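Local structure of lumazine-binding protein (Silicibacter pomeroyi DSS-3, 3FKA) at the interface of chains A and B. The protein is of unknown function but has the NTF2-like fold and belongs to a putative lumazine-binding family. Residues are numbered along the deposited sequence; one frame, centred on the assembly and turned at random. Chains: chain A/B, uncharacterized NTF-2 like protein.

Contact 1: the interface of chains A and B. Residues chain A 35, 82, 104-106; chain B 41-43, 48, 50.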
# COMPACT_ATOMS: atom_id res chain seq x y z
N PHE A 35 1.37 -20.72 -8.48
CA PHE A 35 1.69 -21.98 -7.83
C PHE A 35 0.51 -22.94 -8.04
O PHE A 35 -0.66 -22.51 -8.17
CB PHE A 35 1.95 -21.84 -6.33
CG PHE A 35 3.32 -21.36 -5.98
CD1 PHE A 35 4.38 -22.22 -6.07
CD2 PHE A 35 3.52 -20.10 -5.45
CE1 PHE A 35 5.67 -21.81 -5.69
CE2 PHE A 35 4.79 -19.70 -5.06
CZ PHE A 35 5.85 -20.56 -5.17
N ASP A 82 11.36 -11.64 0.15
CA ASP A 82 10.95 -12.51 -0.94
C ASP A 82 9.44 -12.62 -1.11
O ASP A 82 8.96 -13.54 -1.79
CB ASP A 82 11.61 -13.91 -0.83
CG ASP A 82 11.22 -14.69 0.42
OD1 ASP A 82 10.31 -14.30 1.15
OD2 ASP A 82 11.86 -15.74 0.65
N LEU A 104 5.35 -14.95 -4.06
CA LEU A 104 6.58 -15.40 -3.41
C LEU A 104 7.65 -15.62 -4.46
O LEU A 104 7.40 -16.21 -5.51
CB LEU A 104 6.35 -16.74 -2.71
CG LEU A 104 7.49 -17.38 -1.93
CD1 LEU A 104 7.84 -16.54 -0.72
CD2 LEU A 104 7.10 -18.83 -1.56
N LEU A 105 8.85 -15.13 -4.17
CA LEU A 105 10.02 -15.30 -5.02
C LEU A 105 10.59 -16.64 -4.61
O LEU A 105 11.14 -16.75 -3.50
CB LEU A 105 11.05 -14.18 -4.81
CG LEU A 105 12.37 -14.33 -5.58
CD1 LEU A 105 12.14 -14.36 -7.09
CD2 LEU A 105 13.30 -13.21 -5.20
N HIS A 106 10.51 -17.64 -5.49
CA HIS A 106 10.99 -18.99 -5.20
C HIS A 106 11.85 -19.51 -6.32
O HIS A 106 11.41 -19.53 -7.47
CB HIS A 106 9.80 -19.93 -4.95
CG HIS A 106 10.20 -21.36 -4.67
ND1 HIS A 106 10.80 -21.74 -3.49
CD2 HIS A 106 10.09 -22.48 -5.41
CE1 HIS A 106 11.06 -23.03 -3.53
NE2 HIS A 106 10.63 -23.51 -4.68
N VAL B 41 1.91 -19.66 3.47
CA VAL B 41 3.05 -19.95 2.60
C VAL B 41 4.25 -19.05 2.80
O VAL B 41 4.12 -17.84 2.91
CB VAL B 41 2.61 -19.80 1.11
CG1 VAL B 41 3.70 -20.26 0.16
CG2 VAL B 41 1.30 -20.57 0.84
N GLY B 42 5.44 -19.63 2.80
CA GLY B 42 6.66 -18.84 2.91
C GLY B 42 7.84 -19.76 2.93
O GLY B 42 7.66 -20.98 2.79
N HIS B 43 9.03 -19.17 3.02
CA HIS B 43 10.27 -19.93 3.15
C HIS B 43 10.56 -20.07 4.64
O HIS B 43 10.50 -19.09 5.39
CB HIS B 43 11.45 -19.32 2.42
CG HIS B 43 11.34 -19.44 0.94
ND1 HIS B 43 11.16 -18.36 0.10
CD2 HIS B 43 11.32 -20.54 0.14
CE1 HIS B 43 11.06 -18.79 -1.14
NE2 HIS B 43 11.16 -20.11 -1.14
N LEU B 48 10.51 -24.08 0.77
CA LEU B 48 9.14 -23.67 0.56
C LEU B 48 8.26 -24.50 1.46
O LEU B 48 8.34 -25.74 1.43
CB LEU B 48 8.72 -23.92 -0.89
CG LEU B 48 7.28 -23.66 -1.33
CD1 LEU B 48 6.91 -22.20 -1.12
CD2 LEU B 48 7.10 -24.09 -2.80
N TRP B 50 4.32 -24.89 2.28
CA TRP B 50 2.95 -24.55 1.92
C TRP B 50 2.06 -25.28 2.91
O TRP B 50 1.86 -26.50 2.79
CB TRP B 50 2.64 -24.98 0.49
CG TRP B 50 1.32 -24.43 0.03
CD1 TRP B 50 0.07 -24.78 0.47
CD2 TRP B 50 1.13 -23.47 -1.00
NE1 TRP B 50 -0.88 -24.06 -0.20
CE2 TRP B 50 -0.26 -23.25 -1.11
CE3 TRP B 50 2.00 -22.76 -1.84
CZ2 TRP B 50 -0.80 -22.33 -2.01
CZ3 TRP B 50 1.45 -21.86 -2.74
CH2 TRP B 50 0.08 -21.66 -2.83
O HOH W 1 9.35 -16.31 2.88
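In this NTF2-like protein one part of the two-fold interface is built round B:His43, from strand 38-44, with B:Leu48 and A:Leu104 packed beside it. The imidazole of B:His43 stands with CG anti to the carbonyl carbon (chi1 -72°) and engages chain A through both nitrogens. ND1 donates to the carboxylate oxygen OD2 of A:Asp82 at 2.8 Å; the acceptor lies near the ring plane but is met from above the carboxylate plane, 50° out of it. On the other side of CE1, NE2 shares a hydrogen bond of 2.9 Å, nearly straight, with ND1 of A:His106, the donor undecided. Histidine suits the place because one flat ring offers two polar ends, and the carboxylate would probably favour a proton on ND1. The other oxygen of A:Asp82, OD1, holds a water 2.8 Å away that also binds the backbone N of B:His43. An alanine in place of B:His43 would remove both ring nitrogens and would probably cost A:Asp82 and A:His106 their direct hydrogen bonds to that residue. Leucines suit the flank, their branched apolar tips packing beside the imidazole: CD2 of A:Leu104 presses obliquely on CD1 of B:Leu48 at 3.4 Å, a tight fit. The CB of B:Leu48 meets CE1 of A:His106 at 3.6 Å, while its CD2 lies over the rim of that ring and points tip to tip at A:Phe35, whose CB touches CZ3 of B:Trp50.

Contact 2: the interface of chains A and B. Residues chain A 78-80, 82-85, 102; chain B 86-87, 98, 100, 116-118.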
# COMPACT_ATOMS: atom_id res chain seq x y z
N SER A 78 4.05 -3.87 -3.53
CA SER A 78 4.73 -3.84 -2.22
C SER A 78 5.61 -5.07 -2.12
O SER A 78 5.17 -6.15 -2.53
CB SER A 78 3.75 -3.83 -1.07
OG SER A 78 2.92 -2.70 -1.11
N VAL A 79 6.80 -4.93 -1.54
CA VAL A 79 7.76 -6.01 -1.40
C VAL A 79 8.43 -5.99 -0.04
O VAL A 79 8.78 -4.92 0.45
CB VAL A 79 8.88 -5.87 -2.45
CG1 VAL A 79 9.86 -7.01 -2.31
CG2 VAL A 79 8.29 -5.84 -3.87
N GLN A 80 8.51 -7.17 0.61
CA GLN A 80 9.22 -7.35 1.87
C GLN A 80 10.03 -8.62 1.63
O GLN A 80 9.48 -9.70 1.55
CB GLN A 80 8.29 -7.48 3.06
CG GLN A 80 7.61 -6.17 3.47
CD GLN A 80 8.57 -5.16 4.06
OE1 GLN A 80 9.42 -5.49 4.88
NE2 GLN A 80 8.45 -3.91 3.66
N ASP A 82 11.36 -11.64 0.15
CA ASP A 82 10.95 -12.51 -0.94
C ASP A 82 9.44 -12.62 -1.11
O ASP A 82 8.96 -13.54 -1.79
CB ASP A 82 11.61 -13.91 -0.83
CG ASP A 82 11.22 -14.69 0.42
OD1 ASP A 82 10.31 -14.30 1.15
OD2 ASP A 82 11.86 -15.74 0.65
N ILE A 83 8.67 -11.72 -0.49
CA ILE A 83 7.22 -11.73 -0.68
C ILE A 83 6.75 -10.38 -1.24
O ILE A 83 7.38 -9.34 -1.01
CB ILE A 83 6.41 -12.13 0.61
CG1 ILE A 83 6.70 -11.19 1.77
CG2 ILE A 83 6.70 -13.60 0.94
CD1 ILE A 83 5.77 -11.33 2.97
N ALA A 84 5.65 -10.41 -1.99
CA ALA A 84 5.06 -9.21 -2.58
C ALA A 84 3.55 -9.23 -2.58
O ALA A 84 2.94 -10.30 -2.51
CB ALA A 84 5.57 -9.02 -4.01
N MSE A 85 2.97 -8.03 -2.66
CA MSE A 85 1.54 -7.76 -2.74
C MSE A 85 1.32 -6.88 -3.93
O MSE A 85 2.07 -5.92 -4.12
CB MSE A 85 1.05 -6.96 -1.56
CG MSE A 85 1.05 -7.60 -0.30
SE MSE A 85 0.08 -6.47 0.98
CE MSE A 85 1.38 -5.15 1.31
N THR A 102 -0.89 -11.99 -3.94
CA THR A 102 0.27 -12.15 -3.03
C THR A 102 1.18 -13.09 -3.83
O THR A 102 0.71 -14.04 -4.48
CB THR A 102 -0.05 -12.61 -1.61
OG1 THR A 102 -0.83 -13.79 -1.69
CG2 THR A 102 -0.80 -11.50 -0.83
N LEU B 86 -3.66 -6.98 3.68
CA LEU B 86 -3.02 -6.39 4.85
C LEU B 86 -1.57 -6.80 5.00
O LEU B 86 -1.22 -7.94 4.72
CB LEU B 86 -3.71 -6.89 6.12
CG LEU B 86 -5.15 -6.62 6.65
CD1 LEU B 86 -5.27 -5.32 7.45
CD2 LEU B 86 -6.22 -6.72 5.54
N HIS B 87 -0.75 -5.88 5.49
CA HIS B 87 0.66 -6.12 5.79
C HIS B 87 0.71 -5.99 7.32
O HIS B 87 0.47 -4.90 7.86
CB HIS B 87 1.64 -5.18 5.09
CG HIS B 87 3.06 -5.29 5.57
ND1 HIS B 87 3.99 -4.29 5.36
CD2 HIS B 87 3.69 -6.24 6.29
CE1 HIS B 87 5.15 -4.65 5.89
NE2 HIS B 87 4.99 -5.84 6.46
N ASP B 98 6.90 -10.65 8.53
CA ASP B 98 6.11 -9.75 7.74
C ASP B 98 5.11 -10.72 7.13
O ASP B 98 5.53 -11.68 6.48
CB ASP B 98 6.86 -9.06 6.64
CG ASP B 98 7.75 -7.97 7.17
OD1 ASP B 98 7.23 -6.99 7.75
OD2 ASP B 98 8.95 -8.09 6.99
N PHE B 100 1.64 -10.99 4.65
CA PHE B 100 0.78 -10.37 3.66
C PHE B 100 -0.46 -11.26 3.62
O PHE B 100 -0.35 -12.42 3.19
CB PHE B 100 1.38 -10.22 2.28
CG PHE B 100 2.57 -9.31 2.19
CD1 PHE B 100 2.77 -8.22 3.06
CD2 PHE B 100 3.42 -9.43 1.10
CE1 PHE B 100 3.81 -7.37 2.87
CE2 PHE B 100 4.44 -8.56 0.92
CZ PHE B 100 4.65 -7.52 1.80
N VAL B 116 0.92 -15.00 3.26
CA VAL B 116 2.29 -15.27 2.79
C VAL B 116 3.13 -14.52 3.80
O VAL B 116 2.68 -13.49 4.34
CB VAL B 116 2.66 -14.87 1.33
CG1 VAL B 116 1.84 -15.69 0.33
CG2 VAL B 116 2.50 -13.38 1.10
N TYR B 117 4.30 -15.06 4.12
CA TYR B 117 5.17 -14.45 5.09
C TYR B 117 6.64 -14.59 4.75
O TYR B 117 7.05 -15.43 3.91
CB TYR B 117 4.94 -15.11 6.48
CG TYR B 117 5.41 -16.55 6.50
CD1 TYR B 117 6.76 -16.88 6.76
CD2 TYR B 117 4.54 -17.58 6.18
CE1 TYR B 117 7.21 -18.19 6.71
CE2 TYR B 117 4.99 -18.91 6.16
CZ TYR B 117 6.33 -19.21 6.42
OH TYR B 117 6.76 -20.52 6.40
N ARG B 118 7.43 -13.74 5.38
CA ARG B 118 8.88 -13.86 5.28
C ARG B 118 9.39 -13.60 6.69
O ARG B 118 8.81 -12.80 7.43
CB ARG B 118 9.53 -12.98 4.21
CG ARG B 118 9.60 -11.48 4.42
CD ARG B 118 10.68 -11.01 5.43
NE ARG B 118 10.71 -9.55 5.52
CZ ARG B 118 11.70 -8.75 5.11
NH1 ARG B 118 12.83 -9.20 4.58
NH2 ARG B 118 11.54 -7.44 5.27
O HOH W 2 9.35 -16.31 2.88
O HOH W 3 -1.54 -14.37 0.91
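B:Phe100, a residue of strand 95-106 on the curved sheet of the NTF2-like fold, is driven into the facing sheet of chain A. Its CB, beside CG2 of A:Thr102, starts a ring set with CG anti to the carbonyl carbon (chi1 -65°). From CG and CD2 outward the ring is sandwiched: CG of the selenomethionine A:Met85 sits over one face, 3.5 Å from the centroid, and CD1 of A:Ile83 over the other at 3.8 Å. Along one edge CD1 meets the selenium SE of A:Met85 and CE1 its methyl CE; along the other CE2 meets CG1 of A:Ile83. The tip, CZ of B:Phe100, ends against CG of A:Gln80 at 3.7 Å. A flat aromatic ring suits this slot, since flexible and branched aliphatic chains can cover both its faces. A:Gln80, bent at chi2 (-69°), crosses the tip of the ring with CB and CG and sends OE1 towards NH2 of B:Arg118, a weak hydrogen bond. B:Asp98 steadies that arginine: its OD2 takes NE at 2.7 Å by the anti lone pair, close to the guanidinium plane, in a salt bridge. Its OD1 accepts NE2 of B:His87 at 2.8 Å, so one carboxylate positions two side chains within chain B and may favour a protonated B:His87. A water joins OG1 of A:Thr102 to the B:Phe100 carbonyl. The site lies where strands 72-80, 83-92 and 95-106 of A face strands 83-92, 95-106 and 109-119 of B.

Contact 1 and contact 2 adjoin in one two-fold interface, the centres of their C-alpha atoms about 10 Å apart. A:Asp82, in the turn between strands 72-80 and 83-92, belongs to both, and strand 95-106 of chain A supplies residues to each. The carboxylate of A:Asp82 links the two: the water held by OD1 in contact 1 also reaches the carbonyl O of B:Tyr117, joining contact 1 to strand 109-119 of chain B. Symmetry exchanges the chains, so each contact occurs twice in the two-fold interface. Such pairing is common among NTF2-like proteins, so the dimer may be biological; the deposited assembly holds four copies.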